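Local coordinates for USG-1 protein homolog (Pseudomonas aeruginosa, PDB 2HJS), which probably acts as a dimeric, NAD- or NADP-dependent oxidoreductase on aldehyde or oxo groups, as a member of the aspartate-semialdehyde dehydrogenase family, at residues A[265-270]-A[294-299]; A[83-88]-A[100-105]. All blocks are in the same frame, centred on the assembly; numbering follows the deposited sequence. Where two conformers were deposited one is given.

From the N terminus, contact 2 comes first: helix 78-90 runs into strand 94-97, and the segment that follows turns back so that 100-105 meets 83-88, closing a short loop within the predicted NAD-binding region. Contact 1 forms much later, when helix 260-269 is followed by strand 273-275 and helix 284-288 before strand 294-301 comes back against 265-270 in the dimerisation region. The two loops follow one another without nesting or crossing. The centres of contact 1 and contact 2 are 34 Å apart, on opposite sides of the centre of the chain. Contact 2 joins helix 78-90 to the loop after strand 94-97, and contact 1 joins helix 260-269 to strand 294-301.

Contact 1: residues A[265-270]-A[294-299]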
loop_
_atom_site.group_PDB
_atom_site.type_symbol
_atom_site.label_atom_id
_atom_site.label_comp_id
_atom_site.label_asym_id
_atom_site.label_seq_id
_atom_site.Cartn_x
_atom_site.Cartn_y
_atom_site.Cartn_z
ATOM N N ARG A 265 -21.616 3.531 -12.359
ATOM C CA ARG A 265 -23.075 3.597 -12.210
ATOM C C ARG A 265 -23.585 2.618 -11.117
ATOM O O ARG A 265 -24.399 2.993 -10.260
ATOM C CB ARG A 265 -23.750 3.376 -13.574
ATOM C CG ARG A 265 -25.218 3.708 -13.649
ATOM C CD ARG A 265 -25.774 3.539 -15.111
ATOM N NE ARG A 265 -25.133 4.426 -16.088
ATOM C CZ ARG A 265 -24.367 4.051 -17.126
ATOM N NH1 ARG A 265 -24.123 2.782 -17.402
ATOM N NH2 ARG A 265 -23.851 4.971 -17.932
ATOM N N VAL A 266 -23.089 1.382 -11.132
ATOM C CA VAL A 266 -23.523 0.355 -10.195
ATOM C C VAL A 266 -23.142 0.736 -8.773
ATOM O O VAL A 266 -23.946 0.596 -7.848
ATOM C CB VAL A 266 -22.888 -1.030 -10.518
ATOM C CG1 VAL A 266 -23.159 -2.038 -9.391
ATOM C CG2 VAL A 266 -23.445 -1.576 -11.791
ATOM N N LEU A 267 -21.897 1.186 -8.616
ATOM C CA LEU A 267 -21.343 1.621 -7.335
ATOM C C LEU A 267 -22.082 2.834 -6.815
ATOM O O LEU A 267 -22.375 2.929 -5.629
ATOM C CB LEU A 267 -19.860 1.977 -7.489
ATOM C CG LEU A 267 -18.919 0.817 -7.830
ATOM C CD1 LEU A 267 -17.542 1.343 -8.177
ATOM C CD2 LEU A 267 -18.863 -0.200 -6.696
ATOM N N ASP A 268 -22.379 3.761 -7.717
ATOM C CA ASP A 268 -23.145 4.927 -7.349
ATOM C C ASP A 268 -24.564 4.541 -6.884
ATOM O O ASP A 268 -25.071 5.136 -5.947
ATOM C CB ASP A 268 -23.198 5.905 -8.518
ATOM C CG ASP A 268 -23.369 7.345 -8.072
ATOM O OD1 ASP A 268 -23.136 7.647 -6.872
ATOM O OD2 ASP A 268 -23.713 8.174 -8.944
ATOM N N ALA A 269 -25.178 3.539 -7.518
ATOM C CA ALA A 269 -26.563 3.133 -7.205
ATOM C C ALA A 269 -26.677 2.228 -5.966
ATOM O O ALA A 269 -27.758 2.057 -5.437
ATOM C CB ALA A 269 -27.219 2.463 -8.415
ATOM N N THR A 270 -25.567 1.668 -5.490
ATOM C CA THR A 270 -25.619 0.712 -4.385
ATOM C C THR A 270 -25.610 1.423 -3.033
ATOM O O THR A 270 -24.721 2.245 -2.769
ATOM C CB THR A 270 -24.444 -0.294 -4.463
ATOM O OG1 THR A 270 -24.479 -0.951 -5.738
ATOM C CG2 THR A 270 -24.538 -1.349 -3.348
ATOM N N THR A 294 -18.917 2.749 2.652
ATOM C CA THR A 294 -17.644 2.295 2.133
ATOM C C THR A 294 -17.420 3.129 0.857
ATOM O O THR A 294 -18.247 3.123 -0.053
ATOM C CB THR A 294 -17.736 0.810 1.825
ATOM O OG1 THR A 294 -17.789 0.091 3.059
ATOM C CG2 THR A 294 -16.565 0.319 1.001
ATOM N N TYR A 295 -16.318 3.861 0.816
ATOM C CA TYR A 295 -16.029 4.782 -0.290
ATOM C C TYR A 295 -15.193 4.093 -1.364
ATOM O O TYR A 295 -14.261 3.379 -1.042
ATOM C CB TYR A 295 -15.252 5.971 0.232
ATOM C CG TYR A 295 -16.077 6.986 0.961
ATOM C CD1 TYR A 295 -16.452 8.164 0.327
ATOM C CD2 TYR A 295 -16.494 6.778 2.286
ATOM C CE1 TYR A 295 -17.208 9.131 0.985
ATOM C CE2 TYR A 295 -17.267 7.740 2.954
ATOM C CZ TYR A 295 -17.616 8.907 2.285
ATOM O OH TYR A 295 -18.362 9.880 2.904
ATOM N N VAL A 296 -15.535 4.305 -2.635
ATOM C CA VAL A 296 -14.829 3.656 -3.728
ATOM C C VAL A 296 -14.464 4.719 -4.758
ATOM O O VAL A 296 -15.339 5.451 -5.200
ATOM C CB VAL A 296 -15.690 2.561 -4.426
ATOM C CG1 VAL A 296 -14.857 1.818 -5.521
ATOM C CG2 VAL A 296 -16.199 1.575 -3.416
ATOM N N GLY A 297 -13.183 4.782 -5.135
ATOM C CA GLY A 297 -12.719 5.682 -6.177
ATOM C C GLY A 297 -11.665 5.104 -7.110
ATOM O O GLY A 297 -11.354 3.904 -7.055
ATOM N N ARG A 298 -11.136 5.976 -7.974
ATOM C CA ARG A 298 -10.061 5.690 -8.920
ATOM C C ARG A 298 -10.433 4.565 -9.871
ATOM O O ARG A 298 -9.582 3.768 -10.250
ATOM C CB ARG A 298 -8.711 5.409 -8.214
ATOM C CG ARG A 298 -8.155 6.558 -7.375
ATOM C CD ARG A 298 -6.641 6.556 -7.398
ATOM N NE ARG A 298 -6.135 6.687 -8.766
ATOM C CZ ARG A 298 -4.930 6.335 -9.188
ATOM N NH1 ARG A 298 -4.036 5.848 -8.333
ATOM N NH2 ARG A 298 -4.609 6.505 -10.480
ATOM N N VAL A 299 -11.715 4.493 -10.229
ATOM C CA VAL A 299 -12.185 3.481 -11.174
ATOM C C VAL A 299 -11.595 3.814 -12.529
ATOM O O VAL A 299 -11.857 4.875 -13.065
ATOM C CB VAL A 299 -13.733 3.428 -11.251
ATOM C CG1 VAL A 299 -14.201 2.477 -12.407
ATOM C CG2 VAL A 299 -14.322 2.999 -9.917
#
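Where helix 260-269 packs on the mixed sheet of the dimerisation region, near its edge strand 273-275, Leu-267 reaches from the helix onto Val-296 and Val-299 of strand 294-301. A single methyl does the touching. CD1 of Leu-267 lies 3.8 Å from CG1 of Val-296 and 4.0 Å from CG2 of Val-299, so that it bridges the two valines. The extended second torsion of Leu-267 (chi2 171°) places CD1 at the far end of the side chain from CA, pointing at the strand. The leucine meets Val-296 at about a right angle and Val-299 at a slant. The valines present different branches: Val-296 offers the methyl anti to its backbone N (chi1 -176°), Val-299 the one anti to its carbonyl carbon.

Two valines three positions apart can share this face because Arg-298, just before Val-299, has a left-handed backbone conformation that upsets the usual alternation of a strand; a side chain at Gly-297 would point away from the helix. Such helix-on-sheet packing is consistent with the alpha/beta fold of the glyceraldehyde-3-phosphate dehydrogenase-like C-terminal domain, and here Val-141 of helix 133-145 and Trp-275 of strand 273-275 enclose the leucine further. Just beyond Leu-267 the helix ends, and Thr-270 turns its hydroxyl back on the last turn: OG1 of Thr-270 bonds to O of Val-266 at 2.7 Å, approaching from 36° above the carbonyl plane. The guanidinium of Arg-298 forms a salt bridge with Glu-215 of the second subunit.

Contact 2: residues A[83-88]-A[100-105]; sequences AHAERA and GALEPS
Leu-102 carries the contact between 100-105 and 83-88: its CD1 meets Ala-85 and the stem of Glu-86, its CD2 the carboxylate of Glu-86. In the tighter half a methyl meets a methyl. CD1 of Leu-102 sits 3.7 Å from CB of Ala-85, a buried residue whose methyl points at the loop and also packs on Val-95 of strand 94-97. Ser-81, one turn earlier in the helix, touches the same leucine, and Ala-101 packs on Ala-78 and Ser-81. With CG of Leu-102 anti to its carbonyl carbon (chi1 -55°), the isobutyl group is directed toward the helix, and chi2 (168°) puts CD1 at its far end.

The outer half is looser and belongs to the exposed Glu-86. Its aliphatic stem passes CD1 of Leu-102 with CG of Glu-86 at 4.2 Å, while carboxylate atom OE2 of Glu-86 comes to 3.9 Å from CD2 of Leu-102. The two side chains lie slantwise to each other. No hydrogen bond joins the segments. Glu-86 borders the leucine on the solvent side and also packs on Val-106 and Leu-127.

Leu-102 owes its position to a type I turn from Gly-100 to Glu-103, closed by a bond of 3.2 Å from N of Glu-103 to O of Gly-100; Gly-100 itself enters the turn with positive phi. Strand 71-74, helix 78-90 and strand 94-97 make a parallel beta-alpha-beta unit, and the loop leaving its second strand folds back over the flank of the connecting helix, in keeping with a Rossmann-type dinucleotide-binding fold.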
loop_
_atom_site.group_PDB
_atom_site.type_symbol
_atom_site.label_atom_id
_atom_site.label_comp_id
_atom_site.label_asym_id
_atom_site.label_seq_id
_atom_site.Cartn_x
_atom_site.Cartn_y
_atom_site.Cartn_z
ATOM N N ALA A 83 -14.359 -20.944 23.210
ATOM C CA ALA A 83 -14.781 -21.380 24.528
ATOM C C ALA A 83 -16.293 -21.301 24.724
ATOM O O ALA A 83 -16.850 -22.069 25.517
ATOM C CB ALA A 83 -14.046 -20.598 25.610
ATOM N N HIS A 84 -16.969 -20.400 24.009
ATOM C CA HIS A 84 -18.386 -20.134 24.312
ATOM C C HIS A 84 -19.407 -20.163 23.169
ATOM O O HIS A 84 -20.580 -20.339 23.445
ATOM C CB HIS A 84 -18.548 -18.798 25.059
ATOM C CG HIS A 84 -17.862 -18.754 26.386
ATOM N ND1 HIS A 84 -18.386 -19.344 27.518
ATOM C CD2 HIS A 84 -16.698 -18.176 26.766
ATOM C CE1 HIS A 84 -17.567 -19.142 28.534
ATOM N NE2 HIS A 84 -16.538 -18.433 28.105
ATOM N N ALA A 85 -19.010 -19.956 21.912
ATOM C CA ALA A 85 -20.030 -19.734 20.866
ATOM C C ALA A 85 -20.951 -20.944 20.631
ATOM O O ALA A 85 -22.176 -20.799 20.543
ATOM C CB ALA A 85 -19.412 -19.246 19.552
ATOM N N GLU A 86 -20.365 -22.128 20.548
ATOM C CA GLU A 86 -21.149 -23.349 20.356
ATOM C C GLU A 86 -22.022 -23.629 21.555
ATOM O O GLU A 86 -23.218 -23.856 21.387
ATOM C CB GLU A 86 -20.262 -24.547 19.994
ATOM C CG GLU A 86 -19.725 -24.453 18.550
ATOM C CD GLU A 86 -18.699 -25.530 18.225
ATOM O OE1 GLU A 86 -19.074 -26.571 17.625
ATOM O OE2 GLU A 86 -17.518 -25.338 18.590
ATOM N N ARG A 87 -21.435 -23.591 22.757
ATOM C CA ARG A 87 -22.197 -23.719 24.018
ATOM C C ARG A 87 -23.376 -22.745 24.069
ATOM O O ARG A 87 -24.482 -23.132 24.423
ATOM C CB ARG A 87 -21.290 -23.546 25.241
ATOM C CG ARG A 87 -20.479 -24.807 25.582
ATOM C CD ARG A 87 -19.305 -24.569 26.558
ATOM N NE ARG A 87 -19.598 -23.540 27.558
ATOM C CZ ARG A 87 -20.239 -23.740 28.717
ATOM N NH1 ARG A 87 -20.432 -22.696 29.526
ATOM N NH2 ARG A 87 -20.690 -24.956 29.083
ATOM N N ALA A 88 -23.148 -21.496 23.666
ATOM C CA ALA A 88 -24.227 -20.509 23.585
ATOM C C ALA A 88 -25.342 -20.918 22.625
ATOM O O ALA A 88 -26.524 -20.685 22.925
ATOM C CB ALA A 88 -23.691 -19.126 23.205
ATOM N N GLY A 100 -14.319 -15.007 13.496
ATOM C CA GLY A 100 -14.064 -16.076 12.517
ATOM C C GLY A 100 -13.500 -17.380 13.072
ATOM O O GLY A 100 -13.049 -18.247 12.301
ATOM N N ALA A 101 -13.545 -17.537 14.400
ATOM C CA ALA A 101 -12.880 -18.643 15.093
ATOM C C ALA A 101 -13.382 -20.009 14.665
ATOM O O ALA A 101 -12.651 -20.986 14.783
ATOM C CB ALA A 101 -13.034 -18.496 16.599
ATOM N N LEU A 102 -14.625 -20.074 14.182
ATOM C CA LEU A 102 -15.290 -21.353 13.885
ATOM C C LEU A 102 -15.592 -21.560 12.398
ATOM O O LEU A 102 -16.386 -22.446 12.023
ATOM C CB LEU A 102 -16.564 -21.495 14.717
ATOM C CG LEU A 102 -16.355 -21.353 16.228
ATOM C CD1 LEU A 102 -17.676 -21.225 16.893
ATOM C CD2 LEU A 102 -15.554 -22.529 16.818
ATOM N N GLU A 103 -14.966 -20.720 11.575
ATOM C CA GLU A 103 -14.961 -20.874 10.134
ATOM C C GLU A 103 -14.153 -22.114 9.737
ATOM O O GLU A 103 -13.296 -22.571 10.506
ATOM C CB GLU A 103 -14.350 -19.627 9.461
ATOM C CG GLU A 103 -15.322 -18.460 9.392
ATOM C CD GLU A 103 -14.684 -17.153 8.930
ATOM O OE1 GLU A 103 -13.439 -17.077 8.707
ATOM O OE2 GLU A 103 -15.447 -16.174 8.795
ATOM N N PRO A 104 -14.411 -22.655 8.532
ATOM C CA PRO A 104 -15.446 -22.192 7.601
ATOM C C PRO A 104 -16.804 -22.910 7.653
ATOM O O PRO A 104 -17.760 -22.420 7.053
ATOM C CB PRO A 104 -14.797 -22.458 6.242
ATOM C CG PRO A 104 -13.967 -23.724 6.475
ATOM C CD PRO A 104 -13.606 -23.752 7.960
ATOM N N SER A 105 -16.896 -24.042 8.348
ATOM C CA SER A 105 -18.079 -24.882 8.227
ATOM C C SER A 105 -19.025 -24.833 9.424
ATOM O O SER A 105 -20.243 -24.865 9.240
ATOM C CB SER A 105 -17.695 -26.330 7.899
ATOM O OG SER A 105 -17.086 -26.965 9.005
#